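Local coordinates for stress responsive alpha-beta protein (Jannaschia sp., PDB 3BB5) that is of unknown function, but forms a dimeric ferredoxin-like alpha-beta fold of the stress-responsive A/B barrel family, at residues G54-N63 against P74-T82. Numbering follows the deposited sequence. Where two conformers were deposited one is given.
Sequences GLTEFRHGPN and PYGFLCTFT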
loop_
_atom_site.group_PDB
_atom_site.type_symbol
_atom_site.label_atom_id
_atom_site.label_comp_id
_atom_site.label_asym_id
_atom_site.label_seq_id
_atom_site.Cartn_x
_atom_site.Cartn_y
_atom_site.Cartn_z
ATOM N N GLY A 54 -16.830 0.228 10.351
ATOM C CA GLY A 54 -15.417 0.191 10.685
ATOM C C GLY A 54 -14.450 0.304 9.539
ATOM O O GLY A 54 -13.251 0.335 9.796
ATOM N N LEU A 55 -14.954 0.318 8.280
ATOM C CA LEU A 55 -14.126 0.537 7.059
ATOM C C LEU A 55 -14.331 1.985 6.651
ATOM O O LEU A 55 -15.329 2.340 6.019
ATOM C CB LEU A 55 -14.552 -0.390 5.920
ATOM C CG LEU A 55 -13.629 -0.704 4.739
ATOM C CD1 LEU A 55 -14.369 -1.661 3.787
ATOM C CD2 LEU A 55 -13.153 0.501 4.010
ATOM N N THR A 56 -13.397 2.833 7.034
ATOM C CA THR A 56 -13.595 4.253 6.933
ATOM C C THR A 56 -13.313 4.821 5.529
ATOM O O THR A 56 -13.832 5.887 5.180
ATOM C CB THR A 56 -12.749 4.946 7.988
ATOM O OG1 THR A 56 -11.388 4.552 7.808
ATOM C CG2 THR A 56 -13.198 4.515 9.360
ATOM N N GLU A 57 -12.520 4.112 4.723
ATOM C CA GLU A 57 -12.187 4.553 3.381
ATOM C C GLU A 57 -11.728 3.372 2.517
ATOM O O GLU A 57 -10.993 2.508 2.962
ATOM C CB GLU A 57 -11.110 5.610 3.457
ATOM C CG GLU A 57 -10.880 6.382 2.165
ATOM C CD GLU A 57 -9.666 7.309 2.257
ATOM O OE1 GLU A 57 -9.772 8.376 2.933
ATOM O OE2 GLU A 57 -8.599 6.947 1.686
ATOM N N PHE A 58 -12.247 3.326 1.290
ATOM C CA PHE A 58 -11.934 2.315 0.306
ATOM C C PHE A 58 -11.589 3.025 -1.010
ATOM O O PHE A 58 -12.327 3.850 -1.487
ATOM C CB PHE A 58 -13.085 1.320 0.126
ATOM C CG PHE A 58 -12.840 0.318 -0.992
ATOM C CD1 PHE A 58 -11.987 -0.752 -0.805
ATOM C CD2 PHE A 58 -13.434 0.472 -2.237
ATOM C CE1 PHE A 58 -11.724 -1.648 -1.821
ATOM C CE2 PHE A 58 -13.172 -0.422 -3.249
ATOM C CZ PHE A 58 -12.307 -1.494 -3.033
ATOM N N ARG A 59 -10.426 2.702 -1.550
ATOM C CA ARG A 59 -9.861 3.335 -2.725
ATOM C C ARG A 59 -9.153 2.300 -3.606
ATOM O O ARG A 59 -8.521 1.370 -3.111
ATOM C CB ARG A 59 -8.820 4.372 -2.293
ATOM C CG ARG A 59 -9.394 5.612 -1.627
ATOM C CD ARG A 59 -10.165 6.506 -2.593
ATOM N NE ARG A 59 -10.294 7.841 -2.014
ATOM C CZ ARG A 59 -11.190 8.190 -1.094
ATOM N NH1 ARG A 59 -12.095 7.323 -0.651
ATOM N NH2 ARG A 59 -11.187 9.429 -0.612
ATOM N N HIS A 60 -9.253 2.471 -4.917
ATOM C CA HIS A 60 -8.661 1.533 -5.863
ATOM C C HIS A 60 -8.185 2.238 -7.133
ATOM O O HIS A 60 -8.747 3.260 -7.534
ATOM C CB HIS A 60 -9.637 0.397 -6.187
ATOM C CG HIS A 60 -10.939 0.848 -6.770
ATOM N ND1 HIS A 60 -11.126 1.028 -8.123
ATOM C CD2 HIS A 60 -12.136 1.110 -6.188
ATOM C CE1 HIS A 60 -12.377 1.400 -8.347
ATOM N NE2 HIS A 60 -13.006 1.475 -7.188
ATOM N N GLY A 61 -7.141 1.696 -7.771
ATOM C CA GLY A 61 -6.745 2.225 -9.073
ATOM C C GLY A 61 -5.534 1.567 -9.689
ATOM O O GLY A 61 -4.941 0.702 -9.072
ATOM N N PRO A 62 -5.177 1.981 -10.917
ATOM C CA PRO A 62 -3.951 1.513 -11.506
ATOM C C PRO A 62 -2.759 1.957 -10.725
ATOM O O PRO A 62 -2.737 3.049 -10.204
ATOM C CB PRO A 62 -3.924 2.170 -12.893
ATOM C CG PRO A 62 -4.968 3.281 -12.860
ATOM C CD PRO A 62 -5.934 2.887 -11.813
ATOM N N ASN A 63 -1.754 1.100 -10.715
ATOM C CA ASN A 63 -0.427 1.434 -10.268
ATOM C C ASN A 63 0.364 2.109 -11.404
ATOM O O ASN A 63 0.825 1.450 -12.349
ATOM C CB ASN A 63 0.251 0.149 -9.784
ATOM C CG ASN A 63 1.626 0.377 -9.206
ATOM O OD1 ASN A 63 2.047 1.506 -8.947
ATOM N ND2 ASN A 63 2.340 -0.722 -8.982
ATOM N N PRO A 74 0.027 -4.317 -11.504
ATOM C CA PRO A 74 -0.473 -3.178 -12.227
ATOM C C PRO A 74 -1.752 -2.529 -11.609
ATOM O O PRO A 74 -2.177 -1.491 -12.095
ATOM C CB PRO A 74 -0.752 -3.764 -13.617
ATOM C CG PRO A 74 -1.149 -5.142 -13.336
ATOM C CD PRO A 74 -0.341 -5.583 -12.156
ATOM N N TYR A 75 -2.332 -3.123 -10.561
ATOM C CA TYR A 75 -3.595 -2.616 -9.972
ATOM C C TYR A 75 -3.659 -2.963 -8.486
ATOM O O TYR A 75 -3.178 -4.010 -8.054
ATOM C CB TYR A 75 -4.840 -3.172 -10.731
ATOM C CG TYR A 75 -6.094 -2.296 -10.594
ATOM C CD1 TYR A 75 -6.970 -2.468 -9.536
ATOM C CD2 TYR A 75 -6.369 -1.273 -11.491
ATOM C CE1 TYR A 75 -8.076 -1.699 -9.385
ATOM C CE2 TYR A 75 -7.492 -0.471 -11.335
ATOM C CZ TYR A 75 -8.338 -0.694 -10.274
ATOM O OH TYR A 75 -9.459 0.086 -10.082
ATOM N N GLY A 76 -4.233 -2.072 -7.685
ATOM C CA GLY A 76 -4.348 -2.344 -6.262
ATOM C C GLY A 76 -5.427 -1.575 -5.575
ATOM O O GLY A 76 -6.109 -0.733 -6.171
ATOM N N PHE A 77 -5.626 -1.909 -4.318
ATOM C CA PHE A 77 -6.576 -1.162 -3.505
ATOM C C PHE A 77 -6.154 -1.060 -2.065
ATOM O O PHE A 77 -5.215 -1.699 -1.663
ATOM C CB PHE A 77 -8.015 -1.675 -3.678
ATOM C CG PHE A 77 -8.237 -3.122 -3.294
ATOM C CD1 PHE A 77 -8.094 -4.118 -4.221
ATOM C CD2 PHE A 77 -8.690 -3.459 -2.028
ATOM C CE1 PHE A 77 -8.367 -5.435 -3.891
ATOM C CE2 PHE A 77 -8.946 -4.746 -1.683
ATOM C CZ PHE A 77 -8.796 -5.745 -2.615
ATOM N N LEU A 78 -6.832 -0.163 -1.346
ATOM C CA LEU A 78 -6.562 0.185 0.047
ATOM C C LEU A 78 -7.882 0.256 0.829
ATOM O O LEU A 78 -8.805 0.972 0.419
ATOM C CB LEU A 78 -5.866 1.544 0.153
ATOM C CG LEU A 78 -5.304 1.787 1.566
ATOM C CD1 LEU A 78 -3.880 1.119 1.757
ATOM C CD2 LEU A 78 -5.276 3.272 1.935
ATOM N N CYS A 79 -7.961 -0.494 1.934
ATOM C CA CYS A 79 -8.983 -0.284 2.944
ATOM C C CYS A 79 -8.344 0.218 4.198
ATOM O O CYS A 79 -7.362 -0.336 4.647
ATOM C CB CYS A 79 -9.718 -1.571 3.300
ATOM S SG CYS A 79 -10.204 -2.426 1.904
ATOM N N THR A 80 -8.934 1.254 4.766
ATOM C CA THR A 80 -8.553 1.772 6.060
ATOM C C THR A 80 -9.596 1.267 7.072
ATOM O O THR A 80 -10.760 1.543 6.898
ATOM C CB THR A 80 -8.535 3.318 6.012
ATOM O OG1 THR A 80 -7.563 3.742 5.046
ATOM C CG2 THR A 80 -8.209 3.926 7.374
ATOM N N PHE A 81 -9.164 0.539 8.103
ATOM C CA PHE A 81 -10.038 0.051 9.173
ATOM C C PHE A 81 -9.734 0.707 10.503
ATOM O O PHE A 81 -8.589 1.042 10.811
ATOM C CB PHE A 81 -9.898 -1.464 9.334
ATOM C CG PHE A 81 -10.250 -2.241 8.098
ATOM C CD1 PHE A 81 -11.561 -2.393 7.724
ATOM C CD2 PHE A 81 -9.264 -2.810 7.297
ATOM C CE1 PHE A 81 -11.903 -3.109 6.590
ATOM C CE2 PHE A 81 -9.616 -3.524 6.171
ATOM C CZ PHE A 81 -10.950 -3.653 5.824
ATOM N N THR A 82 -10.790 0.917 11.276
ATOM C CA THR A 82 -10.673 1.416 12.622
ATOM C C THR A 82 -9.811 0.483 13.486
ATOM O O THR A 82 -9.050 0.934 14.321
ATOM C CB THR A 82 -12.076 1.586 13.243
ATOM O OG1 THR A 82 -12.733 2.672 12.588
ATOM C CG2 THR A 82 -11.988 1.897 14.746
#
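Tyr-75 and Gly-61 illustrate how an aromatic ring can cover a glycine across an antiparallel pair, here strands 55-62 and 75-81 of a dimeric ferredoxin-like fold. With CG swung anti to the backbone N (chi1 -156°), the tyrosine lies diagonally across the neighbouring strand, Gly-61 O sitting 3.4 Å above the ring plane over its centre. The hydroxyl at the far end of the ring reaches the imidazole: Tyr-75 OH is hydrogen-bonded to His-60 ND1 at 2.7 Å, in the plane of the imidazole. Beyond it, His-60 NE2 is hydrogen-bonded to Asp-46 of helix 34-48, a second anchor that fixes the rotation of the ring.

Further along this helix-facing side, Phe-58 presents its CE1 to Phe-77 CD2 at 3.5 Å, with the two ring planes inclined at 55°. Cys-79 SG approaches the edge of the same Phe-58 ring, 3.6 Å from CD1. Leu-55 closes the row, its CG 3.5 Å from Phe-81 CE1. Helix 34-48 and Tyr-90 of helix 84-92 pack against this row.

On the other face Glu-57, Arg-59 and Leu-78 meet the second subunit, whose Tyr-22 is hydrogen-bonded to Glu-57 OE2 and packs on Arg-59 and Leu-78, while Thr-80 lies against Tyr-22 of its own chain.

Between Leu-55 and Glu-57 the regular pairing is interrupted by a beta bulge, in which Thr-56 and Glu-57 together face Thr-80. Thr-80 O receives two donors from Thr-56: its N at 2.9 Å, nearly along the C=O axis, and, with chi1 at 56° setting the hydroxyl between the backbone N and the carbonyl carbon, its OG1 at 3.2 Å, from above the carbonyl plane.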